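Local coordinates for hemolysin-related protein (Vibrio cholerae serotype O1, PDB 6MLT) that is a calcium-binding protein secreted into the biofilm matrix, where it probably contributes to adhesion and probably binds carbohydrate through its beta-prism lectin domain, at residues Y359-K363 / Y364-Y368. Sequence-based numbering, arbitrary orientation.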
ATOM      1  N   TYR A 359     -17.486  31.744 -30.518  1.00 18.19           N
ATOM      2  CA  TYR A 359     -17.907  32.791 -29.602  1.00 17.35           C
ATOM      3  C   TYR A 359     -18.387  33.997 -30.398  1.00 19.23           C
ATOM      4  O   TYR A 359     -17.915  34.262 -31.509  1.00 17.77           O
ATOM      5  CB  TYR A 359     -16.772  33.198 -28.639  1.00 17.54           C
ATOM      6  CG  TYR A 359     -15.512  33.685 -29.309  1.00 19.89           C
ATOM      7  CD1 TYR A 359     -14.516  32.795 -29.697  1.00 20.41           C
ATOM      8  CD2 TYR A 359     -15.313  35.036 -29.545  1.00 23.78           C
ATOM      9  CE1 TYR A 359     -13.355  33.244 -30.308  1.00 24.34           C
ATOM     10  CE2 TYR A 359     -14.156  35.493 -30.158  1.00 28.11           C
ATOM     11  CZ  TYR A 359     -13.184  34.593 -30.534  1.00 29.50           C
ATOM     12  OH  TYR A 359     -12.038  35.048 -31.137  1.00 33.68           O
ATOM     13  N   GLY A 360     -19.339  34.718 -29.819  1.00 19.42           N
ATOM     14  CA  GLY A 360     -19.886  35.881 -30.487  1.00 19.75           C
ATOM     15  C   GLY A 360     -21.182  36.321 -29.838  1.00 21.68           C
ATOM     16  O   GLY A 360     -21.435  36.041 -28.663  1.00 19.04           O
ATOM     17  N   LYS A 361     -21.998  37.010 -30.626  1.00 20.52           N
ATOM     18  CA  LYS A 361     -23.238  37.593 -30.134  1.00 22.76           C
ATOM     19  C   LYS A 361     -24.356  36.562 -30.207  1.00 23.29           C
ATOM     20  O   LYS A 361     -24.672  36.048 -31.285  1.00 22.01           O
ATOM     21  CB  LYS A 361     -23.607  38.836 -30.933  1.00 24.20           C
ATOM     22  CG  LYS A 361     -24.768  39.615 -30.350  1.00 30.42           C
ATOM     23  CD  LYS A 361     -25.018  40.881 -31.156  1.00 41.73           C
ATOM     24  CE  LYS A 361     -25.500  42.021 -30.286  1.00 55.79           C
ATOM     25  NZ  LYS A 361     -25.384  43.331 -30.989  1.00 65.34           N
ATOM     26  N   ASN A 362     -24.940  36.270 -29.047  1.00 22.15           N
ATOM     27  CA  ASN A 362     -26.079  35.366 -28.912  1.00 25.98           C
ATOM     28  C   ASN A 362     -27.306  35.992 -29.572  1.00 24.63           C
ATOM     29  O   ASN A 362     -27.715  37.099 -29.207  1.00 26.76           O
ATOM     30  CB  ASN A 362     -26.311  35.111 -27.416  1.00 27.50           C
ATOM     31  CG  ASN A 362     -27.523  34.268 -27.126  1.00 31.61           C
ATOM     32  OD1 ASN A 362     -28.582  34.451 -27.715  1.00 27.05           O
ATOM     33  ND2 ASN A 362     -27.380  33.352 -26.167  1.00 39.64           N
ATOM     34  N   LYS A 363     -27.912  35.286 -30.530  1.00 23.72           N
ATOM     35  CA  LYS A 363     -29.031  35.873 -31.262  1.00 22.68           C
ATOM     36  C   LYS A 363     -30.313  35.919 -30.440  1.00 22.35           C
ATOM     37  O   LYS A 363     -31.254  36.614 -30.835  1.00 23.64           O
ATOM     38  CB  LYS A 363     -29.294  35.107 -32.555  1.00 22.71           C
ATOM     39  CG  LYS A 363     -29.926  33.722 -32.372  1.00 23.28           C
ATOM     40  CD  LYS A 363     -30.121  33.054 -33.729  1.00 25.29           C
ATOM     41  CE  LYS A 363     -30.781  31.691 -33.606  1.00 31.23           C
ATOM     42  NZ  LYS A 363     -30.914  31.031 -34.942  1.00 35.82           N
ATOM     43  N   TYR A 364     -30.375  35.195 -29.324  1.00 21.81           N
ATOM     44  CA  TYR A 364     -31.572  35.183 -28.490  1.00 24.23           C
ATOM     45  C   TYR A 364     -31.571  36.312 -27.470  1.00 28.49           C
ATOM     46  O   TYR A 364     -32.621  36.912 -27.205  1.00 28.95           O
ATOM     47  CB  TYR A 364     -31.692  33.844 -27.762  1.00 24.90           C
ATOM     48  CG  TYR A 364     -31.544  32.642 -28.659  1.00 23.73           C
ATOM     49  CD1 TYR A 364     -32.552  32.274 -29.538  1.00 23.96           C
ATOM     50  CD2 TYR A 364     -30.392  31.870 -28.618  1.00 25.66           C
ATOM     51  CE1 TYR A 364     -32.411  31.176 -30.363  1.00 27.39           C
ATOM     52  CE2 TYR A 364     -30.245  30.769 -29.427  1.00 28.83           C
ATOM     53  CZ  TYR A 364     -31.254  30.423 -30.300  1.00 31.46           C
ATOM     54  OH  TYR A 364     -31.097  29.320 -31.111  1.00 33.40           O
ATOM     55  N   THR A 365     -30.404  36.615 -26.908  1.00 23.18           N
ATOM     56  CA  THR A 365     -30.266  37.598 -25.851  1.00 27.04           C
ATOM     57  C   THR A 365     -29.424  38.799 -26.251  1.00 26.12           C
ATOM     58  O   THR A 365     -29.393  39.780 -25.502  1.00 28.28           O
ATOM     59  CB  THR A 365     -29.632  36.956 -24.609  1.00 29.28           C
ATOM     60  OG1 THR A 365     -28.268  36.633 -24.894  1.00 27.83           O
ATOM     61  CG2 THR A 365     -30.363  35.681 -24.208  1.00 37.01           C
ATOM     62  N   TRP A 366     -28.732  38.747 -27.391  1.00 23.64           N
ATOM     63  CA  TRP A 366     -27.838  39.814 -27.845  1.00 23.54           C
ATOM     64  C   TRP A 366     -26.660  40.035 -26.898  1.00 23.23           C
ATOM     65  O   TRP A 366     -25.987  41.063 -26.977  1.00 24.35           O
ATOM     66  CB  TRP A 366     -28.603  41.131 -28.061  1.00 30.90           C
ATOM     67  CG  TRP A 366     -29.498  41.106 -29.269  1.00 46.45           C
ATOM     68  CD1 TRP A 366     -29.644  40.080 -30.161  1.00 47.70           C
ATOM     69  CD2 TRP A 366     -30.371  42.151 -29.716  1.00 64.08           C
ATOM     70  NE1 TRP A 366     -30.552  40.423 -31.132  1.00 57.39           N
ATOM     71  CE2 TRP A 366     -31.014  41.688 -30.882  1.00 68.06           C
ATOM     72  CE3 TRP A 366     -30.674  43.432 -29.244  1.00 73.86           C
ATOM     73  CZ2 TRP A 366     -31.938  42.461 -31.583  1.00 76.99           C
ATOM     74  CZ3 TRP A 366     -31.592  44.199 -29.941  1.00 78.22           C
ATOM     75  CH2 TRP A 366     -32.212  43.710 -31.098  1.00 79.32           C
ATOM     76  N   LYS A 367     -26.374  39.078 -26.015  1.00 22.73           N
ATOM     77  CA  LYS A 367     -25.171  39.119 -25.194  1.00 22.39           C
ATOM     78  C   LYS A 367     -24.031  38.374 -25.891  1.00 21.77           C
ATOM     79  O   LYS A 367     -24.249  37.524 -26.757  1.00 23.59           O
ATOM     80  CB  LYS A 367     -25.435  38.500 -23.820  1.00 26.22           C
ATOM     81  CG  LYS A 367     -26.601  39.127 -23.066  1.00 31.41           C
ATOM     82  CD  LYS A 367     -26.396  40.627 -22.874  1.00 38.69           C
ATOM     83  CE  LYS A 367     -27.529  41.249 -22.080  1.00 47.39           C
ATOM     84  NZ  LYS A 367     -27.390  42.722 -22.000  1.00 55.04           N
ATOM     85  N   TYR A 368     -22.803  38.700 -25.495  1.00 20.61           N
ATOM     86  CA  TYR A 368     -21.604  38.132 -26.102  1.00 20.19           C
ATOM     87  C   TYR A 368     -21.037  37.035 -25.209  1.00 20.85           C
ATOM     88  O   TYR A 368     -20.795  37.262 -24.020  1.00 22.80           O
ATOM     89  CB  TYR A 368     -20.551  39.213 -26.320  1.00 20.74           C
ATOM     90  CG  TYR A 368     -20.923  40.234 -27.372  1.00 26.92           C
ATOM     91  CD1 TYR A 368     -21.656  41.367 -27.043  1.00 32.50           C
ATOM     92  CD2 TYR A 368     -20.532  40.069 -28.691  1.00 27.73           C
ATOM     93  CE1 TYR A 368     -21.998  42.307 -28.004  1.00 36.02           C
ATOM     94  CE2 TYR A 368     -20.864  41.004 -29.659  1.00 29.86           C
ATOM     95  CZ  TYR A 368     -21.598  42.116 -29.309  1.00 37.17           C
ATOM     96  OH  TYR A 368     -21.929  43.043 -30.272  1.00 44.45           O
TER
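N362 and K367 close the connecting loop of a beta-hairpin in the beta-prism lectin domain, joining strand 352-359, by way of the short strand 361-362, to strand 370-377. The backbone supplies two of the hydrogen bonds. N362 N reaches K367 O at 2.7 Å in a nearly straight bond (169°), whereas W366 N meets N362 O at a more bent angle.

Inside the turn, the buried side chain of N362 does the polar work. CG, anti to the backbone N (chi1 176°), carries the amide toward the following residues, where OD1 takes two backbone N-H groups: Y364 N at 2.5 Å, a short bond bent at the hydrogen (139°), and T365 N at 2.9 Å, well above the carbonyl plane. T365 makes an ST turn, its OG1 accepting a long bond from K367 N (3.3 Å).

Lysine stems lie against one face of two tyrosine rings. K363 runs alongside Y364, with CG 3.9 Å from the ring centroid in a CH-pi contact, while its NZ bonds D389 O in a neighbouring loop. Nearer the strands, K361 and Y368 form an antiparallel non-hydrogen-bonded pair; K361 CG sits over one face of the Y368 ring, toward its rim, and CB lies 3.7 Å from Y368 CE2.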